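Local coordinates for protein pleckstrin homology domain-containing family A member 8 (Homo sapiens, PDB 5KDI) that binds simple glycosphingolipids in a GLTP-fold domain and probably transfers them between membranes, at residues I77-V82 with E201-E206; D157-L162 with G167-E172. The protein carries 2 engineered substitutions. All coordinates share one frame; numbering follows the deposited sequence.

Contact 1. Residues I77-V82 with E201-E206; sequences IVLHEV and EVHGLE
The first torsions of L79 and H203 bring the two together. L79 has CG anti to its carbonyl carbon (chi1 -73°). Its second torsion sends CD1 out along the extended line, and the other methyl, CD2, is the one that lies over the imidazole of H203. The H203 ring is swung out in the same sense (chi1 -65°). The two side chains cross at about a right angle. L79 CD2 lies 3.8 Å from the centroid of the H203 ring and 23° off the ring normal, a CH-pi contact over the face. It sits off-centre: its nearest ring atom is H203 NE2, at 3.6 Å.

Helix 172-202 ends here in a Schellman motif. G204, with positive phi, is the C-prime residue; its N bonds E201 O at 3.2 Å, and L205 N returns to Y200 O. The reversal leaves L205 pointing at helix 74-83.

L205 CD1 meets V78 CG1 at 3.5 Å, the two side chains running past each other in opposite directions. V82, one turn on, adds CG2 at 4.0 Å from L205 CD1. Its CG2 is also 4.1 Å from L205 CD2, so one methyl of V82 touches both branches of the leucine. V78 is buried and also touches L199 and Y200 of helix 172-202 and T94 and L97 of helix 93-115. No hydrogen bond joins the two segments. E206, beyond the turn, forms a salt bridge to K101.

Contact 2. Residues D157-L162 with G167-E172; sequences DFVAAL and GDHQKE
The backbones come closest at A160 and H169, whose CA atoms are 6.0 Å apart. Residues 157-160 lie on the short helix 155-160, and 168-170 make a 3-10 turn. G167 enters that turn with positive phi (91°). Its O accepts a bond from Q170 N at 3.1 Å, and D168 O accepts one from K171 N. K171 is then the N-cap of helix 172-202. No hydrogen bond crosses between the segments.

H169 makes the contact from the turn side. Its CG stands between the backbone N and the carbonyl carbon (chi1 63°), which lays the imidazole against A160. A160 CB sits 4.3 Å from the centroid of the H169 ring and 18° off the ring normal, a CH-pi contact over the face. Its nearest ring atom is H169 NE2, at 4.1 Å. CG of Q170 lies on the opposite face. V159 meets the base of the histidine: its CG2 is 3.8 Å from H169 CB and 4.0 Å from H169 ND1, oblique to the ring. The two side chains cross at about a right angle. Both V159 and H169 also touch F174 of helix 172-202.

This is the connection between helices 155-160 and 172-202 of the all-helical GLTP fold. L162, in the same segment as V159 and A160, belongs to the glycolipid pocket and touches the bound lipid.

In the fold
Contacts 1 and 2 lie on opposite sides of the chain's centre, their own centres 41 Å apart and their nearest atoms about 25 Å apart. They do not touch. Helix 172-202 runs between them: contact 2 reaches its first residue, and contact 1 includes its last two residues. In sequence, both segments of contact 2 fall between the two segments of contact 1. The bound glycosphingolipid is met directly by segment 157-162 of contact 2, through L162, while the side chains of V159 in contact 2 and V78 in contact 1 stay about 10 Å and about 13 Å from it.

Contact 1. Residues I77-V82 with E201-E206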
loop_
_atom_site.group_PDB
_atom_site.type_symbol
_atom_site.label_atom_id
_atom_site.label_comp_id
_atom_site.label_asym_id
_atom_site.label_seq_id
_atom_site.Cartn_x
_atom_site.Cartn_y
_atom_site.Cartn_z
ATOM N N ILE A 77 -0.402 5.877 17.644
ATOM C CA ILE A 77 0.660 6.756 17.183
ATOM C C ILE A 77 0.093 8.113 16.724
ATOM O O ILE A 77 0.587 9.162 17.158
ATOM C CB ILE A 77 1.481 6.106 16.042
ATOM C CG1 ILE A 77 2.206 4.826 16.559
ATOM C CG2 ILE A 77 2.469 7.137 15.454
ATOM C CD1 ILE A 77 2.879 3.926 15.558
ATOM N N VAL A 78 -0.905 8.086 15.858
ATOM C CA VAL A 78 -1.468 9.310 15.297
ATOM C C VAL A 78 -2.066 10.168 16.407
ATOM O O VAL A 78 -1.800 11.401 16.480
ATOM C CB VAL A 78 -2.485 9.008 14.204
ATOM C CG1 VAL A 78 -3.211 10.300 13.771
ATOM C CG2 VAL A 78 -1.785 8.372 13.007
ATOM N N LEU A 79 -2.830 9.524 17.276
ATOM C CA LEU A 79 -3.504 10.277 18.349
ATOM C C LEU A 79 -2.475 10.880 19.301
ATOM O O LEU A 79 -2.671 11.998 19.842
ATOM C CB LEU A 79 -4.481 9.379 19.086
ATOM C CG LEU A 79 -5.747 9.054 18.258
ATOM C CD1 LEU A 79 -6.663 8.063 19.004
ATOM C CD2 LEU A 79 -6.463 10.278 17.710
ATOM N N HIS A 80 -1.362 10.185 19.544
ATOM C CA HIS A 80 -0.287 10.800 20.362
ATOM C C HIS A 80 0.293 12.017 19.712
ATOM O O HIS A 80 0.568 13.032 20.403
ATOM C CB HIS A 80 0.791 9.807 20.682
ATOM C CG HIS A 80 1.971 10.430 21.358
ATOM N ND1 HIS A 80 1.957 10.765 22.700
ATOM C CD2 HIS A 80 3.213 10.845 20.851
ATOM C CE1 HIS A 80 3.143 11.360 23.002
ATOM N NE2 HIS A 80 3.911 11.369 21.880
ATOM N N GLU A 81 0.529 11.934 18.390
ATOM C CA GLU A 81 1.067 13.101 17.673
ATOM C C GLU A 81 0.167 14.284 17.752
ATOM O O GLU A 81 0.629 15.399 17.856
ATOM C CB GLU A 81 1.469 12.740 16.238
ATOM C CG GLU A 81 2.723 11.848 16.147
ATOM C CD GLU A 81 3.286 11.715 14.743
ATOM O OE1 GLU A 81 2.564 12.038 13.792
ATOM O OE2 GLU A 81 4.457 11.266 14.649
ATOM N N VAL A 82 -1.126 14.028 17.622
ATOM C CA VAL A 82 -2.142 15.080 17.752
ATOM C C VAL A 82 -2.100 15.689 19.185
ATOM O O VAL A 82 -2.004 16.920 19.306
ATOM C CB VAL A 82 -3.556 14.521 17.406
ATOM C CG1 VAL A 82 -4.658 15.447 17.894
ATOM C CG2 VAL A 82 -3.604 14.136 15.892
ATOM N N GLU A 201 -10.181 12.142 8.793
ATOM C CA GLU A 201 -11.263 13.078 8.615
ATOM C C GLU A 201 -11.687 13.694 9.952
ATOM O O GLU A 201 -11.851 14.916 10.026
ATOM C CB GLU A 201 -12.433 12.460 7.858
ATOM C CG GLU A 201 -12.041 11.971 6.451
ATOM C CD GLU A 201 -12.973 10.885 5.882
ATOM O OE1 GLU A 201 -14.055 10.664 6.464
ATOM O OE2 GLU A 201 -12.600 10.239 4.863
ATOM N N VAL A 202 -11.926 12.848 10.948
ATOM C CA VAL A 202 -12.453 13.296 12.219
ATOM C C VAL A 202 -11.501 14.269 12.952
ATOM O O VAL A 202 -11.956 15.207 13.600
ATOM C CB VAL A 202 -12.863 12.115 13.144
ATOM C CG1 VAL A 202 -13.293 12.611 14.518
ATOM C CG2 VAL A 202 -14.027 11.361 12.547
ATOM N N HIS A 203 -10.197 14.069 12.785
ATOM C CA HIS A 203 -9.207 14.861 13.494
ATOM C C HIS A 203 -8.639 15.961 12.602
ATOM O O HIS A 203 -7.701 16.638 12.983
ATOM C CB HIS A 203 -8.151 13.977 14.043
ATOM C CG HIS A 203 -8.673 13.043 15.095
ATOM N ND1 HIS A 203 -8.901 13.437 16.374
ATOM C CD2 HIS A 203 -9.120 11.739 14.989
ATOM C CE1 HIS A 203 -9.392 12.388 17.089
ATOM N NE2 HIS A 203 -9.562 11.348 16.237
ATOM N N GLY A 204 -9.185 16.138 11.405
ATOM C CA GLY A 204 -8.799 17.301 10.596
ATOM C C GLY A 204 -7.375 17.147 10.015
ATOM O O GLY A 204 -6.691 18.176 9.830
ATOM N N LEU A 205 -6.954 15.892 9.709
ATOM C CA LEU A 205 -5.577 15.579 9.314
ATOM C C LEU A 205 -5.418 15.341 7.809
ATOM O O LEU A 205 -4.306 15.020 7.362
ATOM C CB LEU A 205 -5.064 14.372 10.100
ATOM C CG LEU A 205 -5.021 14.450 11.585
ATOM C CD1 LEU A 205 -4.702 13.094 12.230
ATOM C CD2 LEU A 205 -4.168 15.596 12.063
ATOM N N GLU A 206 -6.510 15.392 7.027
ATOM C CA GLU A 206 -6.483 15.257 5.565
ATOM C C GLU A 206 -6.010 16.519 4.907
ATOM O O GLU A 206 -6.791 17.341 4.541
ATOM C CB GLU A 206 -7.871 14.928 4.978
ATOM C CG GLU A 206 -8.295 13.545 5.257
ATOM C CD GLU A 206 -7.519 12.439 4.473
ATOM O OE1 GLU A 206 -6.684 12.666 3.566
ATOM O OE2 GLU A 206 -7.774 11.317 4.853
#

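Contact 2. Residues D157-L162 with G167-E172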
loop_
_atom_site.group_PDB
_atom_site.type_symbol
_atom_site.label_atom_id
_atom_site.label_comp_id
_atom_site.label_asym_id
_atom_site.label_seq_id
_atom_site.Cartn_x
_atom_site.Cartn_y
_atom_site.Cartn_z
ATOM N N ASP A 157 4.574 -11.152 -17.299
ATOM C CA ASP A 157 5.677 -10.805 -16.415
ATOM C C ASP A 157 5.145 -10.388 -15.070
ATOM O O ASP A 157 5.798 -10.665 -14.024
ATOM C CB ASP A 157 6.582 -9.688 -17.010
ATOM C CG ASP A 157 7.525 -10.210 -18.096
ATOM O OD1 ASP A 157 7.528 -11.438 -18.389
ATOM O OD2 ASP A 157 8.254 -9.379 -18.678
ATOM N N PHE A 158 3.995 -9.683 -15.069
ATOM C CA PHE A 158 3.379 -9.287 -13.832
ATOM C C PHE A 158 2.977 -10.515 -12.982
ATOM O O PHE A 158 3.391 -10.658 -11.856
ATOM C CB PHE A 158 2.152 -8.412 -14.099
ATOM C CG PHE A 158 1.428 -8.019 -12.856
ATOM C CD1 PHE A 158 1.991 -7.117 -11.959
ATOM C CD2 PHE A 158 0.161 -8.511 -12.603
ATOM C CE1 PHE A 158 1.327 -6.742 -10.794
ATOM C CE2 PHE A 158 -0.532 -8.111 -11.454
ATOM C CZ PHE A 158 0.059 -7.261 -10.537
ATOM N N VAL A 159 2.210 -11.429 -13.547
ATOM C CA VAL A 159 1.810 -12.574 -12.759
ATOM C C VAL A 159 3.018 -13.462 -12.408
ATOM O O VAL A 159 3.031 -14.103 -11.329
ATOM C CB VAL A 159 0.676 -13.366 -13.409
ATOM C CG1 VAL A 159 -0.589 -12.518 -13.466
ATOM C CG2 VAL A 159 1.086 -13.882 -14.787
ATOM N N ALA A 160 4.011 -13.560 -13.295
ATOM C CA ALA A 160 5.223 -14.333 -12.970
ATOM C C ALA A 160 5.909 -13.788 -11.662
ATOM O O ALA A 160 6.543 -14.541 -10.931
ATOM C CB ALA A 160 6.204 -14.287 -14.139
ATOM N N ALA A 161 5.826 -12.474 -11.423
ATOM C CA ALA A 161 6.375 -11.860 -10.220
ATOM C C ALA A 161 5.551 -12.150 -8.954
ATOM O O ALA A 161 5.975 -11.806 -7.857
ATOM C CB ALA A 161 6.556 -10.342 -10.378
ATOM N N LEU A 162 4.382 -12.756 -9.130
ATOM C CA LEU A 162 3.472 -13.054 -8.018
ATOM C C LEU A 162 3.374 -14.548 -7.680
ATOM O O LEU A 162 2.550 -14.939 -6.823
ATOM C CB LEU A 162 2.093 -12.530 -8.322
ATOM C CG LEU A 162 2.069 -11.023 -8.637
ATOM C CD1 LEU A 162 0.734 -10.663 -9.211
ATOM C CD2 LEU A 162 2.453 -10.231 -7.406
ATOM N N GLY A 167 6.835 -20.841 -12.816
ATOM C CA GLY A 167 5.948 -21.529 -13.726
ATOM C C GLY A 167 4.524 -21.712 -13.261
ATOM O O GLY A 167 3.656 -22.193 -14.047
ATOM N N ASP A 168 4.281 -21.368 -11.990
ATOM C CA ASP A 168 2.939 -21.543 -11.390
ATOM C C ASP A 168 1.882 -20.840 -12.211
ATOM O O ASP A 168 0.725 -21.296 -12.231
ATOM C CB ASP A 168 2.864 -21.119 -9.915
ATOM C CG ASP A 168 3.378 -22.197 -8.956
ATOM O OD1 ASP A 168 3.640 -23.387 -9.389
ATOM O OD2 ASP A 168 3.490 -21.863 -7.705
ATOM N N HIS A 169 2.262 -19.703 -12.835
ATOM C CA HIS A 169 1.287 -18.856 -13.542
ATOM C C HIS A 169 0.664 -19.500 -14.775
ATOM O O HIS A 169 -0.382 -19.024 -15.278
ATOM C CB HIS A 169 1.869 -17.502 -13.867
ATOM C CG HIS A 169 3.052 -17.566 -14.814
ATOM N ND1 HIS A 169 2.986 -17.158 -16.118
ATOM C CD2 HIS A 169 4.336 -18.018 -14.609
ATOM C CE1 HIS A 169 4.181 -17.347 -16.702
ATOM N NE2 HIS A 169 5.017 -17.856 -15.776
ATOM N N GLN A 170 1.295 -20.587 -15.243
ATOM C CA GLN A 170 0.770 -21.337 -16.361
ATOM C C GLN A 170 -0.186 -22.454 -15.947
ATOM O O GLN A 170 -0.619 -23.250 -16.798
ATOM C CB GLN A 170 1.925 -21.958 -17.155
ATOM C CG GLN A 170 2.954 -20.976 -17.663
ATOM C CD GLN A 170 4.097 -21.674 -18.387
ATOM O OE1 GLN A 170 4.788 -22.529 -17.805
ATOM N NE2 GLN A 170 4.316 -21.308 -19.670
ATOM N N LYS A 171 -0.523 -22.516 -14.657
ATOM C CA LYS A 171 -1.532 -23.446 -14.147
ATOM C C LYS A 171 -2.854 -22.702 -13.886
ATOM O O LYS A 171 -2.842 -21.577 -13.321
ATOM C CB LYS A 171 -1.018 -24.063 -12.852
ATOM C CG LYS A 171 0.397 -24.600 -12.957
ATOM C CD LYS A 171 0.841 -25.046 -11.572
ATOM C CE LYS A 171 2.210 -25.679 -11.554
ATOM N NZ LYS A 171 2.128 -27.027 -12.153
ATOM N N GLU A 172 -3.984 -23.331 -14.250
ATOM C CA GLU A 172 -5.298 -22.795 -13.884
ATOM C C GLU A 172 -5.398 -22.554 -12.353
ATOM O O GLU A 172 -6.062 -21.603 -11.915
ATOM C CB GLU A 172 -6.448 -23.721 -14.352
ATOM C CG GLU A 172 -7.831 -23.110 -14.118
ATOM C CD GLU A 172 -8.958 -24.025 -14.526
ATOM O OE1 GLU A 172 -9.004 -25.202 -14.076
ATOM O OE2 GLU A 172 -9.808 -23.546 -15.296
#